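Local coordinates for endoglucanase (Cryptopygus antarcticus, PDB 5H4U), which hydrolyses internal beta-1,4-glucosidic linkages in carboxymethylcellulose, lichenan and barley beta-glucan, releasing mainly short cello-oligosaccharides, at residues S95-E99 against S100-C104; Q178-T181 against S182-A185. All coordinates share one frame; numbering follows the deposited sequence.

Contact 1: S95-E99 against S100-C104; sequences SGQPE and SQTCC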
loop_
_atom_site.group_PDB
_atom_site.type_symbol
_atom_site.label_atom_id
_atom_site.label_comp_id
_atom_site.label_asym_id
_atom_site.label_seq_id
_atom_site.Cartn_x
_atom_site.Cartn_y
_atom_site.Cartn_z
ATOM N N SER A 95 3.583 16.053 4.138
ATOM C CA SER A 95 3.838 17.449 4.505
ATOM C C SER A 95 3.490 18.423 3.381
ATOM O O SER A 95 4.352 19.069 2.791
ATOM C CB SER A 95 5.297 17.629 4.938
ATOM N N GLY A 96 2.199 18.495 3.072
ATOM C CA GLY A 96 1.733 19.428 2.060
ATOM C C GLY A 96 2.418 19.285 0.717
ATOM O O GLY A 96 3.098 20.218 0.257
ATOM N N GLN A 97 2.290 18.108 0.103
ATOM C CA GLN A 97 2.818 17.826 -1.221
ATOM C C GLN A 97 1.692 17.323 -2.111
ATOM O O GLN A 97 0.859 16.527 -1.670
ATOM C CB GLN A 97 3.951 16.781 -1.186
ATOM C CG GLN A 97 5.348 17.352 -0.997
ATOM C CD GLN A 97 6.469 16.375 -1.400
ATOM O OE1 GLN A 97 6.219 15.340 -2.018
ATOM N NE2 GLN A 97 7.698 16.699 -1.025
ATOM N N PRO A 98 1.626 17.790 -3.349
ATOM C CA PRO A 98 0.565 17.355 -4.256
ATOM C C PRO A 98 0.891 16.007 -4.892
ATOM O O PRO A 98 2.037 15.548 -4.898
ATOM C CB PRO A 98 0.534 18.472 -5.302
ATOM C CG PRO A 98 1.948 18.928 -5.369
ATOM C CD PRO A 98 2.527 18.770 -3.975
ATOM N N GLU A 99 -0.147 15.379 -5.455
ATOM C CA GLU A 99 0.031 14.054 -6.047
ATOM C C GLU A 99 1.035 14.086 -7.198
ATOM O O GLU A 99 1.702 13.082 -7.471
ATOM C CB GLU A 99 -1.311 13.469 -6.521
ATOM C CG GLU A 99 -2.251 13.067 -5.377
ATOM C CD GLU A 99 -3.394 12.102 -5.777
ATOM O OE1 GLU A 99 -4.045 12.289 -6.824
ATOM O OE2 GLU A 99 -3.639 11.129 -5.024
ATOM N N SER A 100 1.179 15.223 -7.874
ATOM C CA SER A 100 2.193 15.281 -8.907
ATOM C C SER A 100 3.584 15.025 -8.343
ATOM O O SER A 100 4.462 14.550 -9.065
ATOM C CB SER A 100 2.128 16.632 -9.609
ATOM O OG SER A 100 2.214 17.685 -8.670
ATOM N N GLN A 101 3.781 15.253 -7.051
ATOM C CA GLN A 101 5.079 15.013 -6.447
ATOM C C GLN A 101 5.195 13.680 -5.726
ATOM O O GLN A 101 6.317 13.216 -5.512
ATOM C CB GLN A 101 5.391 16.126 -5.440
ATOM C CG GLN A 101 6.303 17.225 -5.927
ATOM C CD GLN A 101 6.980 17.877 -4.756
ATOM O OE1 GLN A 101 7.961 17.329 -4.206
ATOM N NE2 GLN A 101 6.442 19.036 -4.321
ATOM N N THR A 102 4.087 13.031 -5.382
ATOM C CA THR A 102 4.139 11.804 -4.597
ATOM C C THR A 102 3.735 10.560 -5.367
ATOM O O THR A 102 4.225 9.478 -5.047
ATOM C CB THR A 102 3.257 11.914 -3.345
ATOM O OG1 THR A 102 1.903 12.160 -3.725
ATOM C CG2 THR A 102 3.730 13.046 -2.471
ATOM N N CYS A 103 2.875 10.684 -6.372
ATOM C CA CYS A 103 2.366 9.509 -7.058
ATOM C C CYS A 103 3.483 8.741 -7.751
ATOM O O CYS A 103 4.218 9.288 -8.585
ATOM C CB CYS A 103 1.269 9.895 -8.046
ATOM S SG CYS A 103 -0.417 9.784 -7.300
ATOM N N CYS A 104 3.625 7.476 -7.353
ATOM C CA CYS A 104 4.633 6.544 -7.843
ATOM C C CYS A 104 6.048 6.936 -7.452
ATOM O O CYS A 104 7.008 6.431 -8.030
ATOM C CB CYS A 104 4.517 6.357 -9.358
ATOM S SG CYS A 104 2.836 5.921 -9.776
HETATM O O HOH W 1 8.335 13.694 -2.997
#

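Contact 2: Q178-T181 against S182-A185; sequences QLPT and SLRA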
loop_
_atom_site.group_PDB
_atom_site.type_symbol
_atom_site.label_atom_id
_atom_site.label_comp_id
_atom_site.label_asym_id
_atom_site.label_seq_id
_atom_site.Cartn_x
_atom_site.Cartn_y
_atom_site.Cartn_z
ATOM N N GLN A 178 -8.482 -16.457 7.280
ATOM C CA GLN A 178 -9.754 -15.849 6.913
ATOM C C GLN A 178 -9.663 -15.024 5.640
ATOM O O GLN A 178 -10.696 -14.693 5.050
ATOM C CB GLN A 178 -10.289 -14.981 8.046
ATOM C CG GLN A 178 -10.467 -15.732 9.320
ATOM C CD GLN A 178 -10.761 -14.844 10.513
ATOM O OE1 GLN A 178 -11.231 -13.696 10.368
ATOM N NE2 GLN A 178 -10.531 -15.393 11.724
ATOM N N LEU A 179 -8.491 -14.705 5.220
ATOM C CA LEU A 179 -8.260 -13.904 4.043
ATOM C C LEU A 179 -8.232 -14.763 2.796
ATOM O O LEU A 179 -8.100 -15.989 2.868
ATOM C CB LEU A 179 -6.941 -13.154 4.178
ATOM C CG LEU A 179 -7.228 -11.792 4.788
ATOM C CD1 LEU A 179 -7.579 -11.867 6.281
ATOM C CD2 LEU A 179 -6.106 -10.815 4.482
ATOM N N PRO A 180 -8.449 -14.160 1.635
ATOM C CA PRO A 180 -8.324 -14.914 0.395
ATOM C C PRO A 180 -6.931 -15.494 0.318
ATOM O O PRO A 180 -5.970 -14.890 0.790
ATOM C CB PRO A 180 -8.531 -13.841 -0.684
ATOM C CG PRO A 180 -9.350 -12.816 0.000
ATOM C CD PRO A 180 -8.755 -12.749 1.361
ATOM N N THR A 181 -6.816 -16.659 -0.316
ATOM C CA THR A 181 -5.504 -17.285 -0.439
ATOM C C THR A 181 -4.516 -16.346 -1.120
ATOM O O THR A 181 -3.366 -16.240 -0.688
ATOM C CB THR A 181 -5.628 -18.602 -1.197
ATOM O OG1 THR A 181 -6.508 -18.413 -2.314
ATOM C CG2 THR A 181 -6.208 -19.663 -0.291
ATOM N N SER A 182 -4.978 -15.626 -2.159
ATOM C CA SER A 182 -4.158 -14.715 -2.962
ATOM C C SER A 182 -3.509 -13.602 -2.164
ATOM O O SER A 182 -2.598 -12.957 -2.687
ATOM C CB SER A 182 -4.999 -14.032 -4.043
ATOM O OG SER A 182 -5.147 -14.827 -5.203
ATOM N N LEU A 183 -3.975 -13.331 -0.946
ATOM C CA LEU A 183 -3.421 -12.258 -0.124
ATOM C C LEU A 183 -2.672 -12.792 1.085
ATOM O O LEU A 183 -2.104 -12.008 1.861
ATOM C CB LEU A 183 -4.517 -11.289 0.336
ATOM C CG LEU A 183 -5.301 -10.598 -0.773
ATOM C CD1 LEU A 183 -6.423 -9.839 -0.146
ATOM C CD2 LEU A 183 -4.426 -9.654 -1.597
ATOM N N ARG A 184 -2.643 -14.110 1.252
ATOM C CA ARG A 184 -2.150 -14.670 2.492
ATOM C C ARG A 184 -0.655 -14.428 2.655
ATOM O O ARG A 184 -0.159 -14.418 3.789
ATOM C CB ARG A 184 -2.514 -16.144 2.556
ATOM C CG ARG A 184 -3.889 -16.366 3.200
ATOM C CD ARG A 184 -4.419 -17.719 2.803
ATOM N NE ARG A 184 -5.876 -17.791 2.760
ATOM C CZ ARG A 184 -6.553 -18.937 2.812
ATOM N NH1 ARG A 184 -5.900 -20.095 2.907
ATOM N NH2 ARG A 184 -7.872 -18.931 2.766
ATOM N N ALA A 185 0.097 -14.336 1.557
ATOM C CA ALA A 185 1.495 -13.958 1.700
ATOM C C ALA A 185 1.604 -12.622 2.421
ATOM O O ALA A 185 2.252 -12.518 3.472
ATOM C CB ALA A 185 2.199 -13.902 0.336
#

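Contact 1: S95-E99 against S100-C104
P98 leads into the single short turn of helix 99-102, where Q101 N bonds to P98 O at 2.8 Å and C103 N to E99 O at 2.9 Å, the latter nearly straight at 166°. E99 O takes a second, more bent bond from T102 N, which comes from above the carbonyl plane. P98 occupies the N-cap position, and its ring lies beside S100, with CG 3.5 Å from S100 OG. The two glutamines cross at about a right angle with their amide planes 31° apart; Q97 NE2 stands 3.3 Å from Q101 OE1, too poorly angled for a hydrogen bond. T102 CG2 packs against Q97 OE1 at 3.4 Å, placed there by a first torsion (60°) that sets the methyl anti to the carbonyl carbon. A water lies 2.9 Å from Q97 OE1, while Q97 NE2 is bonded to T18. E99 CB rests 3.9 Å from C103 SG, the sulfur in a disulfide with C35. The extended E99 side chain ends in a carboxylate that forms a salt bridge with K40 and accepts hydrogen bonds from T128 and S34. Backbone bonds thus shape the turn between strands 85-94 and 106-111 of the double-psi beta-barrel, while the disulfide and carboxylate tie it to the loop around C35 and K40 and to the end of strand 120-128; K40 and the two hydroxyls probably favour the charged form of E99.

Contact 2: Q178-T181 against S182-A185
R184 reaches back over the turn that opens its helix and takes hold of L179 O side-on, through NE at 2.9 Å and NH2 at 3.0 Å. The acceptor lies almost in the guanidinium plane, only 6° out of it, although NE approaches from above the carbonyl plane whereas NH2 lies nearly along the C=O axis. An extended chain from CG to NE carries the group past P180 O to this oxygen. T181 CG2 sits over the centre of one guanidinium face; the threonine's chi1 of 43° turns this methyl anti to its own carbonyl carbon. In the backbone, L183 N bonds to P180 O at 3.1 Å and R184 N to T181 O at 3.0 Å, forming the turn by which the loop after helix 152-156 enters helix 184-191 in this family 45 glucanase. Without the guanidinium, as with an alanine here, L179 O would probably lose both side-chain donors and the methyl of T181 its flat cover. L183, its CG anti to the carbonyl carbon (chi1 -59°), brings CD1 to 4.0 Å from P180 CD, the two side chains crossing obliquely. W156 touches both P180 and L183, while W163 packs on L179 and P180.

How the contacts relate
Both contacts are local turns at the start of a helix, each with a proline that accepts a backbone bond through its carbonyl, and both are partly buried, yet they lie on opposite sides of the chain's centre, their centres about 31 Å apart, and share no secondary-structure element. Contact 1 belongs to a connection between barrel strands. Contact 2 sits in the helical region beyond the barrel, where leucines and a proline face tryptophans. Residues 95-104 are joined to their surroundings by polar and covalent ties, among them a disulfide and a salt bridge, 178-185 largely by apolar packing, with the bonds of R184 to L179 kept within the turn; in both, some residues stay exposed at the surface.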